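Local coordinates for BH0493 protein (Bacillus halodurans C-125, PDB 2QEE) that binds zinc and is a putative amidohydrolase, so probably carries out metal-dependent hydrolysis or a related reaction, at residues Thr229-Pro233 and Glu287-Arg291; Pro256-Gly262 and Lys297-Leu303; Phe277-Met283 and Met302-Asn307; Met283-Glu287 and Glu310-Leu314. One frame throughout, in Å; residues are numbered along the deposited sequence. Where two conformers were deposited one is given.

Contact 1: Thr229-Pro233 and Glu287-Arg291; sequences TFSFP and EHLLR
Phe232 lays one face of its ring over the isobutyl group of Leu289: CD2 of Leu289 sits 3.8 Å from the centroid of the Phe232 ring and 25° off its normal, a CH-pi contact whose closest atoms are Phe232 CE1 and Leu289 CD2 at 3.5 Å. From Phe230 on the loop is extended (phi/psi -46/128 at Phe230, -137/152 at Ser231, -157/135 at Phe232), with a cis peptide bond before Pro233; residues 287-291 are regular helix. The backbones come closest at Phe232 and His288, with CA atoms 7.0 Å apart. Both of these side chains have chi1 t, and their rings meet obliquely, planes at 58° and centroids 5.7 Å apart. The cis bond brings the proline ring over one face of the imidazole, where Pro233 CD stands 3.4 Å from the centroid of the His288 ring, only 2° off its normal. Phe230, also t, reaches Leu289 (chi1 m, chi2 t) by its ring edge, CZ to CD1 of Leu289 being 4.3 Å. Along the helix, Arg291 NH1 bridges back to Glu287 OE2 at 2.8 Å. Helix 237-253 adds Ile242 against Phe232 and Leu247 against Leu289. A loop can thus dock on a helix through rings and methyl groups alone, here joining the loop after strand 222-226 to helix 284-292 in the outer helical layer of the beta/alpha barrel expected of an amidohydrolase.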
loop_
_atom_site.group_PDB
_atom_site.type_symbol
_atom_site.label_atom_id
_atom_site.label_comp_id
_atom_site.label_asym_id
_atom_site.label_seq_id
_atom_site.Cartn_x
_atom_site.Cartn_y
_atom_site.Cartn_z
ATOM N N THR C 229 13.127 -4.832 13.914
ATOM C CA THR C 229 14.531 -4.434 13.947
ATOM C C THR C 229 15.499 -5.552 13.523
ATOM O O THR C 229 16.710 -5.355 13.543
ATOM C CB THR C 229 14.898 -3.999 15.400
ATOM O OG1 THR C 229 14.447 -4.996 16.330
ATOM C CG2 THR C 229 14.190 -2.684 15.731
ATOM N N PHE C 230 14.989 -6.716 13.163
ATOM C CA PHE C 230 15.851 -7.841 12.785
ATOM C C PHE C 230 16.962 -7.440 11.849
ATOM O O PHE C 230 16.714 -6.879 10.772
ATOM C CB PHE C 230 15.052 -8.961 12.097
ATOM C CG PHE C 230 15.903 -10.132 11.704
ATOM C CD1 PHE C 230 16.578 -10.867 12.678
ATOM C CD2 PHE C 230 16.023 -10.505 10.360
ATOM C CE1 PHE C 230 17.388 -11.963 12.305
ATOM C CE2 PHE C 230 16.823 -11.628 10.022
ATOM C CZ PHE C 230 17.495 -12.312 10.988
ATOM N N SER C 231 18.181 -7.797 12.224
ATOM C CA SER C 231 19.301 -7.549 11.336
ATOM C C SER C 231 20.219 -8.767 11.299
ATOM O O SER C 231 20.256 -9.564 12.237
ATOM C CB SER C 231 20.081 -6.299 11.747
ATOM O OG SER C 231 20.955 -6.612 12.800
ATOM N N PHE C 232 20.896 -8.937 10.172
ATOM C CA PHE C 232 21.865 -10.025 10.032
ATOM C C PHE C 232 22.858 -9.661 8.949
ATOM O O PHE C 232 22.455 -9.241 7.851
ATOM C CB PHE C 232 21.188 -11.363 9.673
ATOM C CG PHE C 232 22.134 -12.515 9.719
ATOM C CD1 PHE C 232 22.945 -12.837 8.608
ATOM C CD2 PHE C 232 22.288 -13.222 10.907
ATOM C CE1 PHE C 232 23.893 -13.902 8.690
ATOM C CE2 PHE C 232 23.240 -14.326 10.992
ATOM C CZ PHE C 232 24.028 -14.644 9.874
ATOM N N PRO C 233 24.177 -9.873 9.209
ATOM C CA PRO C 233 24.860 -10.367 10.420
ATOM C C PRO C 233 24.597 -9.443 11.608
ATOM O O PRO C 233 24.261 -8.264 11.437
ATOM C CB PRO C 233 26.351 -10.315 10.061
ATOM C CG PRO C 233 26.416 -10.201 8.555
ATOM C CD PRO C 233 25.094 -9.617 8.090
ATOM N N GLU C 287 18.088 -10.319 2.643
ATOM C CA GLU C 287 18.916 -10.237 1.446
ATOM C C GLU C 287 20.295 -10.871 1.663
ATOM O O GLU C 287 20.767 -11.703 0.861
ATOM C CB GLU C 287 19.050 -8.753 1.039
ATOM C CG GLU C 287 19.815 -8.579 -0.261
ATOM C CD GLU C 287 20.344 -7.167 -0.422
ATOM O OE1 GLU C 287 19.605 -6.217 -0.076
ATOM O OE2 GLU C 287 21.471 -6.996 -0.928
ATOM N N HIS C 288 20.939 -10.471 2.746
ATOM C CA HIS C 288 22.260 -11.020 3.071
ATOM C C HIS C 288 22.234 -12.547 3.249
ATOM O O HIS C 288 23.062 -13.289 2.672
ATOM C CB HIS C 288 22.788 -10.323 4.342
ATOM C CG HIS C 288 24.110 -10.851 4.783
ATOM N ND1 HIS C 288 25.298 -10.191 4.525
ATOM C CD2 HIS C 288 24.445 -12.019 5.391
ATOM C CE1 HIS C 288 26.303 -10.929 4.970
ATOM N NE2 HIS C 288 25.813 -12.019 5.533
ATOM N N LEU C 289 21.270 -13.026 4.022
ATOM C CA LEU C 289 21.122 -14.453 4.277
ATOM C C LEU C 289 20.970 -15.189 2.951
ATOM O O LEU C 289 21.666 -16.165 2.713
ATOM C CB LEU C 289 19.937 -14.700 5.204
ATOM C CG LEU C 289 20.219 -14.452 6.710
ATOM C CD1 LEU C 289 18.927 -14.430 7.539
ATOM C CD2 LEU C 289 21.182 -15.560 7.250
ATOM N N LEU C 290 20.088 -14.707 2.080
ATOM C CA LEU C 290 19.861 -15.412 0.821
ATOM C C LEU C 290 21.079 -15.453 -0.110
ATOM O O LEU C 290 21.365 -16.479 -0.764
ATOM C CB LEU C 290 18.709 -14.750 0.083
ATOM C CG LEU C 290 17.369 -14.947 0.797
ATOM C CD1 LEU C 290 16.385 -13.936 0.148
ATOM C CD2 LEU C 290 16.802 -16.431 0.602
ATOM N N ARG C 291 21.768 -14.318 -0.201
ATOM C CA ARG C 291 22.927 -14.210 -1.060
ATOM C C ARG C 291 24.103 -15.027 -0.532
ATOM O O ARG C 291 24.744 -15.767 -1.289
ATOM C CB ARG C 291 23.342 -12.755 -1.200
ATOM C CG ARG C 291 24.661 -12.539 -1.990
ATOM C CD ARG C 291 24.922 -11.088 -2.249
ATOM N NE ARG C 291 24.916 -10.320 -1.004
ATOM C CZ ARG C 291 23.956 -9.435 -0.712
ATOM N NH1 ARG C 291 23.006 -9.194 -1.620
ATOM N NH2 ARG C 291 23.955 -8.789 0.466
#

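Contact 2: Pro256-Gly262 and Lys297-Leu303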
loop_
_atom_site.group_PDB
_atom_site.type_symbol
_atom_site.label_atom_id
_atom_site.label_comp_id
_atom_site.label_asym_id
_atom_site.label_seq_id
_atom_site.Cartn_x
_atom_site.Cartn_y
_atom_site.Cartn_z
ATOM N N PRO C 256 14.964 -26.303 5.624
ATOM C CA PRO C 256 14.835 -24.821 5.501
ATOM C C PRO C 256 14.733 -24.141 6.867
ATOM O O PRO C 256 14.303 -24.785 7.884
ATOM C CB PRO C 256 13.503 -24.618 4.745
ATOM C CG PRO C 256 13.198 -25.949 4.053
ATOM C CD PRO C 256 13.825 -27.021 4.985
ATOM N N PHE C 257 15.077 -22.844 6.874
ATOM C CA PHE C 257 14.898 -21.970 8.030
ATOM C C PHE C 257 13.717 -21.020 7.740
ATOM O O PHE C 257 13.780 -20.260 6.757
ATOM C CB PHE C 257 16.157 -21.171 8.156
ATOM C CG PHE C 257 16.201 -20.262 9.364
ATOM C CD1 PHE C 257 15.452 -20.527 10.495
ATOM C CD2 PHE C 257 17.025 -19.144 9.334
ATOM C CE1 PHE C 257 15.545 -19.649 11.602
ATOM C CE2 PHE C 257 17.114 -18.281 10.444
ATOM C CZ PHE C 257 16.343 -18.547 11.551
ATOM N N ALA C 258 12.692 -21.084 8.564
ATOM C CA ALA C 258 11.517 -20.245 8.357
ATOM C C ALA C 258 11.661 -19.028 9.246
ATOM O O ALA C 258 11.773 -19.161 10.486
ATOM C CB ALA C 258 10.244 -20.981 8.696
ATOM N N MET C 259 11.526 -17.852 8.655
ATOM C CA MET C 259 11.626 -16.618 9.413
ATOM C C MET C 259 10.314 -15.855 9.255
ATOM O O MET C 259 9.914 -15.580 8.139
ATOM C CB MET C 259 12.759 -15.760 8.892
ATOM C CG MET C 259 14.132 -16.446 8.920
ATOM S SD MET C 259 15.499 -15.387 8.447
ATOM C CE MET C 259 15.288 -15.316 6.709
ATOM N N MET C 260 9.667 -15.566 10.368
ATOM C CA MET C 260 8.416 -14.816 10.377
ATOM C C MET C 260 8.745 -13.454 10.985
ATOM O O MET C 260 8.946 -13.371 12.190
ATOM C CB MET C 260 7.390 -15.603 11.186
ATOM C CG MET C 260 7.259 -17.031 10.577
ATOM S SD MET C 260 5.929 -17.999 11.293
ATOM C CE MET C 260 5.661 -17.342 12.913
ATOM N N ILE C 261 8.828 -12.415 10.140
ATOM C CA ILE C 261 9.507 -11.211 10.547
ATOM C C ILE C 261 8.485 -10.059 10.704
ATOM O O ILE C 261 7.645 -9.858 9.832
ATOM C CB ILE C 261 10.543 -10.817 9.493
ATOM C CG1 ILE C 261 11.676 -11.876 9.410
ATOM C CG2 ILE C 261 11.139 -9.411 9.836
ATOM C CD1 ILE C 261 12.509 -11.806 8.090
ATOM N N GLY C 262 8.582 -9.291 11.795
ATOM C CA GLY C 262 7.832 -8.015 11.869
ATOM C C GLY C 262 6.970 -7.864 13.118
ATOM O O GLY C 262 6.321 -6.823 13.286
ATOM N N LYS C 297 18.122 -23.055 2.448
ATOM C CA LYS C 297 16.742 -22.657 1.985
ATOM C C LYS C 297 16.011 -21.867 3.078
ATOM O O LYS C 297 16.082 -22.226 4.254
ATOM C CB LYS C 297 15.948 -23.921 1.645
ATOM C CG LYS C 297 16.531 -24.551 0.343
ATOM C CD LYS C 297 15.697 -25.658 -0.186
ATOM C CE LYS C 297 15.881 -26.901 0.628
ATOM N NZ LYS C 297 15.372 -28.094 -0.155
ATOM N N PHE C 298 15.260 -20.814 2.675
ATOM C CA PHE C 298 14.625 -19.961 3.638
ATOM C C PHE C 298 13.151 -19.789 3.259
ATOM O O PHE C 298 12.837 -19.496 2.075
ATOM C CB PHE C 298 15.286 -18.580 3.601
ATOM C CG PHE C 298 16.753 -18.611 3.931
ATOM C CD1 PHE C 298 17.153 -18.393 5.270
ATOM C CD2 PHE C 298 17.721 -18.888 2.960
ATOM C CE1 PHE C 298 18.504 -18.438 5.596
ATOM C CE2 PHE C 298 19.106 -18.923 3.318
ATOM C CZ PHE C 298 19.451 -18.692 4.642
ATOM N N LEU C 299 12.283 -20.007 4.233
ATOM C CA LEU C 299 10.849 -19.728 4.057
ATOM C C LEU C 299 10.619 -18.414 4.771
ATOM O O LEU C 299 11.036 -18.277 5.923
ATOM C CB LEU C 299 10.032 -20.838 4.712
ATOM C CG LEU C 299 9.952 -22.153 3.921
ATOM C CD1 LEU C 299 9.644 -23.304 4.961
ATOM C CD2 LEU C 299 8.815 -22.083 2.878
ATOM N N VAL C 300 9.963 -17.436 4.138
ATOM C CA VAL C 300 9.755 -16.137 4.832
ATOM C C VAL C 300 8.339 -15.670 4.658
ATOM O O VAL C 300 7.783 -15.793 3.553
ATOM C CB VAL C 300 10.714 -15.075 4.255
ATOM C CG1 VAL C 300 10.509 -13.626 4.905
ATOM C CG2 VAL C 300 12.190 -15.484 4.456
ATOM N N THR C 301 7.772 -15.175 5.740
ATOM C CA THR C 301 6.530 -14.401 5.715
ATOM C C THR C 301 6.786 -13.138 6.557
ATOM O O THR C 301 7.575 -13.189 7.530
ATOM C CB THR C 301 5.320 -15.231 6.206
ATOM O OG1 THR C 301 4.090 -14.631 5.766
ATOM C CG2 THR C 301 5.261 -15.423 7.750
ATOM N N MET C 302 6.113 -12.030 6.207
ATOM C CA MET C 302 6.409 -10.761 6.908
ATOM C C MET C 302 5.124 -10.135 7.380
ATOM O O MET C 302 4.071 -10.335 6.776
ATOM C CB MET C 302 7.209 -9.766 6.068
ATOM C CG MET C 302 8.616 -10.306 5.730
ATOM S SD MET C 302 9.687 -9.236 4.846
ATOM C CE MET C 302 10.315 -8.252 6.302
ATOM N N LEU C 303 5.223 -9.382 8.470
ATOM C CA LEU C 303 3.971 -8.939 9.116
ATOM C C LEU C 303 3.449 -7.564 8.641
ATOM O O LEU C 303 2.237 -7.285 8.774
ATOM C CB LEU C 303 4.158 -8.913 10.643
ATOM C CG LEU C 303 2.904 -8.776 11.514
ATOM C CD1 LEU C 303 1.810 -9.823 11.281
ATOM C CD2 LEU C 303 3.369 -8.832 13.049
#
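Met259, Val300, Ile261 and Met302 form the apolar centre on one face of two adjacent parallel strands, an arrangement expected of the alpha/beta barrel on which amidohydrolases are built. Met259 CE lies 3.8 Å from Val300 CG2 and 3.9 Å from Phe298 CD1, while Ile261 CG2 meets Met302 CE at 3.8 Å. Helix 284-292 covers this face, setting Val286 on Ile261 and Leu289 on Met259. The opposite face carries Ala258, Leu299, Met260 and Thr301; Ala258 CB and Leu299 CB are 4.0 Å apart, the side chain of Met260 comes within about 4 Å of the bound zinc ion, nearest atoms being compared, and the buried Thr301 OG1 hydrogen-bonds Phe324 O. One sheet pairing thus serves both a helical layer and the metal site. The strand axes cross at just 15° (signed -15°), keeping register from Phe257 with Phe298 to Ile261 with Met302. Their backbones alternate as parallel strands must: the NH and CO of Phe257, Met259 and Ile261 all point to the partner strand, Met259 N donating to Leu299 O at 2.8 Å. At the polar edge, Lys297 NZ binds Phe413 O. The ladder ends where Gly262, at phi 127°, leaves the strand conformation, just past the bond from Leu303 N to Ile261 O at 2.8 Å.

Contact 3: Phe277-Met283 and Met302-Asn307; sequences FVGKASM and MLSREN
A carboxamide can read a backbone much as another strand would, and Asn307 does so here. With chi1 m and chi2 133°, its OD1 accepts from Ala281 N at 2.9 Å while its ND2 donates to Ala281 O, also at 2.9 Å, so both polar groups of one residue are held; ND2 also binds Glu310. Residues 277-281 are extended, and 302-307 leave the strand through Leu303 (phi/psi -92/-28) and Ser304 (-80/138) into helical angles at 305-307. The CA atoms of Lys280 and Ser304 lie 5.1 Å apart, the closest approach of the backbones. Ser304, chi1 t, turns OG back to accept from Glu306 N at 3.1 Å, an ST turn. Val278 in the p rotamer places CG2 3.5 Å from CG of Leu303, whose chi angles are t and p. Lys280 stays fully extended, all four chi angles t, so that CE passes 3.5 Å from Glu306 O. Met302 (m, t, p) sets CE 3.6 Å from Ala281 CB, and Met283 (m, m, m) folds to bring its SD 3.7 Å from SD of Met302. A water lies 3.0 Å from Gly279 O, 2.8 Å from Asn307 OD1 and 3.0 Å from Ser304 N, from which it accepts a hydrogen bond. Paired hydrogen bonds between carboxamide and backbone, flanked by sulphur and methyl groups, imply a loop junction fixed by specific polar recognition as well as by apolar packing.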
loop_
_atom_site.group_PDB
_atom_site.type_symbol
_atom_site.label_atom_id
_atom_site.label_comp_id
_atom_site.label_asym_id
_atom_site.label_seq_id
_atom_site.Cartn_x
_atom_site.Cartn_y
_atom_site.Cartn_z
ATOM N N PHE C 277 2.304 -6.229 18.417
ATOM C CA PHE C 277 2.114 -5.204 17.418
ATOM C C PHE C 277 2.999 -5.548 16.205
ATOM O O PHE C 277 3.542 -6.702 16.091
ATOM C CB PHE C 277 2.410 -3.832 18.099
ATOM C CG PHE C 277 2.150 -2.581 17.240
ATOM C CD1 PHE C 277 1.035 -2.433 16.406
ATOM C CD2 PHE C 277 3.042 -1.500 17.326
ATOM C CE1 PHE C 277 0.818 -1.217 15.674
ATOM C CE2 PHE C 277 2.803 -0.285 16.617
ATOM C CZ PHE C 277 1.716 -0.193 15.743
ATOM N N VAL C 278 3.080 -4.606 15.280
ATOM C CA VAL C 278 3.776 -4.802 14.009
ATOM C C VAL C 278 4.711 -3.625 13.679
ATOM O O VAL C 278 4.437 -2.461 14.073
ATOM C CB VAL C 278 2.685 -4.946 12.898
ATOM C CG1 VAL C 278 1.828 -3.671 12.760
ATOM C CG2 VAL C 278 3.352 -5.334 11.507
ATOM N N GLY C 279 5.789 -3.883 12.929
ATOM C CA GLY C 279 6.622 -2.788 12.394
ATOM C C GLY C 279 7.182 -3.255 11.063
ATOM O O GLY C 279 7.370 -4.470 10.867
ATOM N N LYS C 280 7.443 -2.290 10.187
ATOM C CA LYS C 280 8.146 -2.554 8.931
ATOM C C LYS C 280 9.600 -2.928 9.249
ATOM O O LYS C 280 10.225 -2.299 10.088
ATOM C CB LYS C 280 8.079 -1.343 7.985
ATOM C CG LYS C 280 8.621 -1.667 6.550
ATOM C CD LYS C 280 8.658 -0.386 5.786
ATOM C CE LYS C 280 9.148 -0.639 4.343
ATOM N NZ LYS C 280 9.219 0.627 3.581
ATOM N N ALA C 281 10.114 -3.951 8.560
ATOM C CA ALA C 281 11.510 -4.408 8.783
ATOM C C ALA C 281 12.370 -3.932 7.604
ATOM O O ALA C 281 11.871 -3.707 6.462
ATOM C CB ALA C 281 11.595 -6.022 8.880
ATOM N N SER C 282 13.690 -3.845 7.834
ATOM C CA SER C 282 14.647 -3.735 6.718
ATOM C C SER C 282 14.702 -5.084 5.984
ATOM O O SER C 282 14.617 -6.122 6.619
ATOM C CB SER C 282 16.073 -3.453 7.232
ATOM O OG SER C 282 16.960 -3.415 6.109
ATOM N N MET C 283 14.906 -5.032 4.666
ATOM C CA MET C 283 15.106 -6.280 3.908
ATOM C C MET C 283 16.587 -6.696 3.933
ATOM O O MET C 283 16.906 -7.784 3.487
ATOM C CB MET C 283 14.634 -6.174 2.449
ATOM C CG MET C 283 13.135 -5.749 2.316
ATOM S SD MET C 283 12.021 -6.947 3.104
ATOM C CE MET C 283 12.383 -8.395 2.105
ATOM N N MET C 302 6.113 -12.030 6.207
ATOM C CA MET C 302 6.409 -10.761 6.908
ATOM C C MET C 302 5.124 -10.135 7.380
ATOM O O MET C 302 4.071 -10.335 6.776
ATOM C CB MET C 302 7.209 -9.766 6.068
ATOM C CG MET C 302 8.616 -10.306 5.730
ATOM S SD MET C 302 9.687 -9.236 4.846
ATOM C CE MET C 302 10.315 -8.252 6.302
ATOM N N LEU C 303 5.223 -9.382 8.470
ATOM C CA LEU C 303 3.971 -8.939 9.116
ATOM C C LEU C 303 3.449 -7.564 8.641
ATOM O O LEU C 303 2.237 -7.285 8.774
ATOM C CB LEU C 303 4.158 -8.913 10.643
ATOM C CG LEU C 303 2.904 -8.776 11.514
ATOM C CD1 LEU C 303 1.810 -9.823 11.281
ATOM C CD2 LEU C 303 3.369 -8.832 13.049
ATOM N N SER C 304 4.364 -6.709 8.219
ATOM C CA SER C 304 3.969 -5.312 7.826
ATOM C C SER C 304 3.389 -5.351 6.381
ATOM O O SER C 304 4.014 -5.907 5.471
ATOM C CB SER C 304 5.192 -4.377 7.909
ATOM O OG SER C 304 4.871 -3.084 7.359
ATOM N N ARG C 305 2.291 -4.591 6.164
ATOM C CA ARG C 305 1.747 -4.428 4.820
ATOM C C ARG C 305 2.842 -3.863 3.921
ATOM O O ARG C 305 2.929 -4.200 2.734
ATOM C CB ARG C 305 0.553 -3.446 4.838
ATOM C CG ARG C 305 -0.124 -3.332 3.473
ATOM C CD ARG C 305 -1.195 -2.217 3.548
ATOM N NE ARG C 305 -1.846 -2.160 2.235
ATOM C CZ ARG C 305 -2.449 -1.086 1.748
ATOM N NH1 ARG C 305 -2.477 0.031 2.478
ATOM N NH2 ARG C 305 -3.087 -1.167 0.583
ATOM N N GLU C 306 3.683 -2.990 4.493
ATOM C CA GLU C 306 4.598 -2.162 3.728
ATOM C C GLU C 306 5.870 -2.946 3.290
ATOM O O GLU C 306 6.696 -2.437 2.511
ATOM C CB GLU C 306 4.990 -0.904 4.513
ATOM C CG GLU C 306 3.887 0.123 4.502
ATOM C CD GLU C 306 2.625 -0.321 5.230
ATOM O OE1 GLU C 306 2.756 -0.797 6.387
ATOM O OE2 GLU C 306 1.514 -0.056 4.679
ATOM N N ASN C 307 5.997 -4.183 3.813
ATOM C CA ASN C 307 7.083 -5.090 3.345
ATOM C C ASN C 307 6.687 -6.015 2.166
ATOM O O ASN C 307 7.535 -6.720 1.635
ATOM C CB ASN C 307 7.581 -5.995 4.509
ATOM C CG ASN C 307 8.588 -5.312 5.427
ATOM O OD1 ASN C 307 8.429 -5.390 6.655
ATOM N ND2 ASN C 307 9.641 -4.694 4.877
HETATM O O HOH W 1 7.275 -6.646 8.816
#

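Contact 4: Met283-Glu287 and Glu310-Leu314; sequences MDGVE and ELVVL
At Met283, just ahead of the helical residues 284-287, the side chain takes the m, m, m rotamer and curls over the helix of residues 310-314. Its CE reaches CD2 of Leu314 at 3.6 Å and CD1 of Leu311 at 4.0 Å. Its CG lies 3.5 Å from OE2 of Glu310 in van der Waals contact alone; the hydrogen bond to that oxygen comes from Asn307 ND2. Met283 CA stands 7.7 Å from Leu311 CA. Three residues after Met283, Val286 has its CA-to-CB bond toward the partner helix; in the t rotamer, its CG1 touches CD2 of Leu314 at 3.7 Å. Glu287 closes the turn, its N bonded to Met283 O at 2.9 Å, and its CB comes 4.3 Å from CD1 of Leu314; here the backbones are nearest, with Glu287 CA and Leu314 CA 7.3 Å apart. The carboxylate makes salt bridges to Arg291 and to Lys264 of the second subunit. On the facing helix, Leu311 and Leu314, both t, p, lie one turn apart, with Leu314 N bonded to Glu310 O at 2.9 Å. Phe277 of the second subunit packs on both Met283 and Leu314, placing the pair at a subunit interface. Two successive helices, one before and one after strand 298-302, packing against each other through apolar residues are characteristic of the outer helical layer of a beta/alpha barrel.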
loop_
_atom_site.group_PDB
_atom_site.type_symbol
_atom_site.label_atom_id
_atom_site.label_comp_id
_atom_site.label_asym_id
_atom_site.label_seq_id
_atom_site.Cartn_x
_atom_site.Cartn_y
_atom_site.Cartn_z
ATOM N N MET C 283 14.906 -5.032 4.666
ATOM C CA MET C 283 15.106 -6.280 3.908
ATOM C C MET C 283 16.587 -6.696 3.933
ATOM O O MET C 283 16.906 -7.784 3.487
ATOM C CB MET C 283 14.634 -6.174 2.449
ATOM C CG MET C 283 13.135 -5.749 2.316
ATOM S SD MET C 283 12.021 -6.947 3.104
ATOM C CE MET C 283 12.383 -8.395 2.105
ATOM N N ASP C 284 17.468 -5.853 4.485
ATOM C CA ASP C 284 18.907 -6.131 4.370
ATOM C C ASP C 284 19.334 -7.500 4.909
ATOM O O ASP C 284 20.194 -8.190 4.284
ATOM C CB ASP C 284 19.702 -5.025 5.091
ATOM C CG ASP C 284 19.699 -3.681 4.349
ATOM O OD1 ASP C 284 19.026 -3.549 3.300
ATOM O OD2 ASP C 284 20.361 -2.735 4.855
ATOM N N GLY C 285 18.803 -7.886 6.069
ATOM C CA GLY C 285 19.285 -9.128 6.727
ATOM C C GLY C 285 18.860 -10.313 5.900
ATOM O O GLY C 285 19.591 -11.327 5.801
ATOM N N VAL C 286 17.620 -10.249 5.409
ATOM C CA VAL C 286 17.065 -11.359 4.593
ATOM C C VAL C 286 17.851 -11.467 3.287
ATOM O O VAL C 286 18.225 -12.575 2.869
ATOM C CB VAL C 286 15.553 -11.184 4.264
ATOM C CG1 VAL C 286 15.063 -12.404 3.478
ATOM C CG2 VAL C 286 14.736 -10.950 5.578
ATOM N N GLU C 287 18.088 -10.319 2.643
ATOM C CA GLU C 287 18.916 -10.237 1.446
ATOM C C GLU C 287 20.295 -10.871 1.663
ATOM O O GLU C 287 20.767 -11.703 0.861
ATOM C CB GLU C 287 19.050 -8.753 1.039
ATOM C CG GLU C 287 19.815 -8.579 -0.261
ATOM C CD GLU C 287 20.344 -7.167 -0.422
ATOM O OE1 GLU C 287 19.605 -6.217 -0.076
ATOM O OE2 GLU C 287 21.471 -6.996 -0.928
ATOM N N GLU C 310 8.091 -5.534 -1.670
ATOM C CA GLU C 310 9.555 -5.707 -1.782
ATOM C C GLU C 310 9.961 -7.146 -1.422
ATOM O O GLU C 310 10.931 -7.668 -1.961
ATOM C CB GLU C 310 10.298 -4.632 -0.999
ATOM C CG GLU C 310 10.061 -4.688 0.489
ATOM C CD GLU C 310 10.599 -3.461 1.252
ATOM O OE1 GLU C 310 11.078 -2.496 0.616
ATOM O OE2 GLU C 310 10.463 -3.465 2.503
ATOM N N LEU C 311 9.202 -7.789 -0.522
ATOM C CA LEU C 311 9.426 -9.236 -0.313
ATOM C C LEU C 311 9.225 -10.072 -1.623
ATOM O O LEU C 311 10.036 -10.977 -1.937
ATOM C CB LEU C 311 8.496 -9.748 0.787
ATOM C CG LEU C 311 8.565 -11.256 1.080
ATOM C CD1 LEU C 311 9.998 -11.610 1.611
ATOM C CD2 LEU C 311 7.484 -11.646 2.032
ATOM N N VAL C 312 8.166 -9.760 -2.376
ATOM C CA VAL C 312 7.976 -10.398 -3.709
ATOM C C VAL C 312 9.144 -10.110 -4.601
ATOM O O VAL C 312 9.693 -11.057 -5.261
ATOM C CB VAL C 312 6.712 -9.866 -4.376
ATOM C CG1 VAL C 312 6.555 -10.477 -5.781
ATOM C CG2 VAL C 312 5.536 -10.208 -3.476
ATOM N N VAL C 313 9.638 -8.858 -4.617
ATOM C CA VAL C 313 10.761 -8.592 -5.531
ATOM C C VAL C 313 11.996 -9.377 -5.072
ATOM O O VAL C 313 12.776 -9.883 -5.900
ATOM C CB VAL C 313 11.117 -7.076 -5.613
ATOM C CG1 VAL C 313 12.269 -6.849 -6.634
ATOM C CG2 VAL C 313 9.876 -6.250 -6.043
ATOM N N LEU C 314 12.169 -9.524 -3.770
ATOM C CA LEU C 314 13.342 -10.268 -3.284
ATOM C C LEU C 314 13.256 -11.751 -3.730
ATOM O O LEU C 314 14.284 -12.362 -4.070
ATOM C CB LEU C 314 13.403 -10.159 -1.765
ATOM C CG LEU C 314 14.769 -10.609 -1.181
ATOM C CD1 LEU C 314 15.982 -9.873 -1.778
ATOM C CD2 LEU C 314 14.716 -10.413 0.336
#

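In the fold
The four contacts follow one principle, that chemistry changes with depth. Contact 2 is the inner layer, two strands laced by backbone bonds close to the zinc site; contacts 1 and 4 lie farther out, where helix 284-292 meets a loop and then helix 308-317 by apolar packing, with charged groups at the subunit boundary. Contact 3 is intermediate in depth, a junction of loops held by carboxamide pairing and water, yet it too lies at subunit interfaces, touching both other chains. Shared residues tie them together: Met302 and Leu303 serve contacts 2 and 3, Met283 contacts 3 and 4, Glu287 contacts 1 and 4. Val300 also packs on Leu311, joining contacts 2 and 4. All are largely buried, with Pro233 in contact 1 exposed.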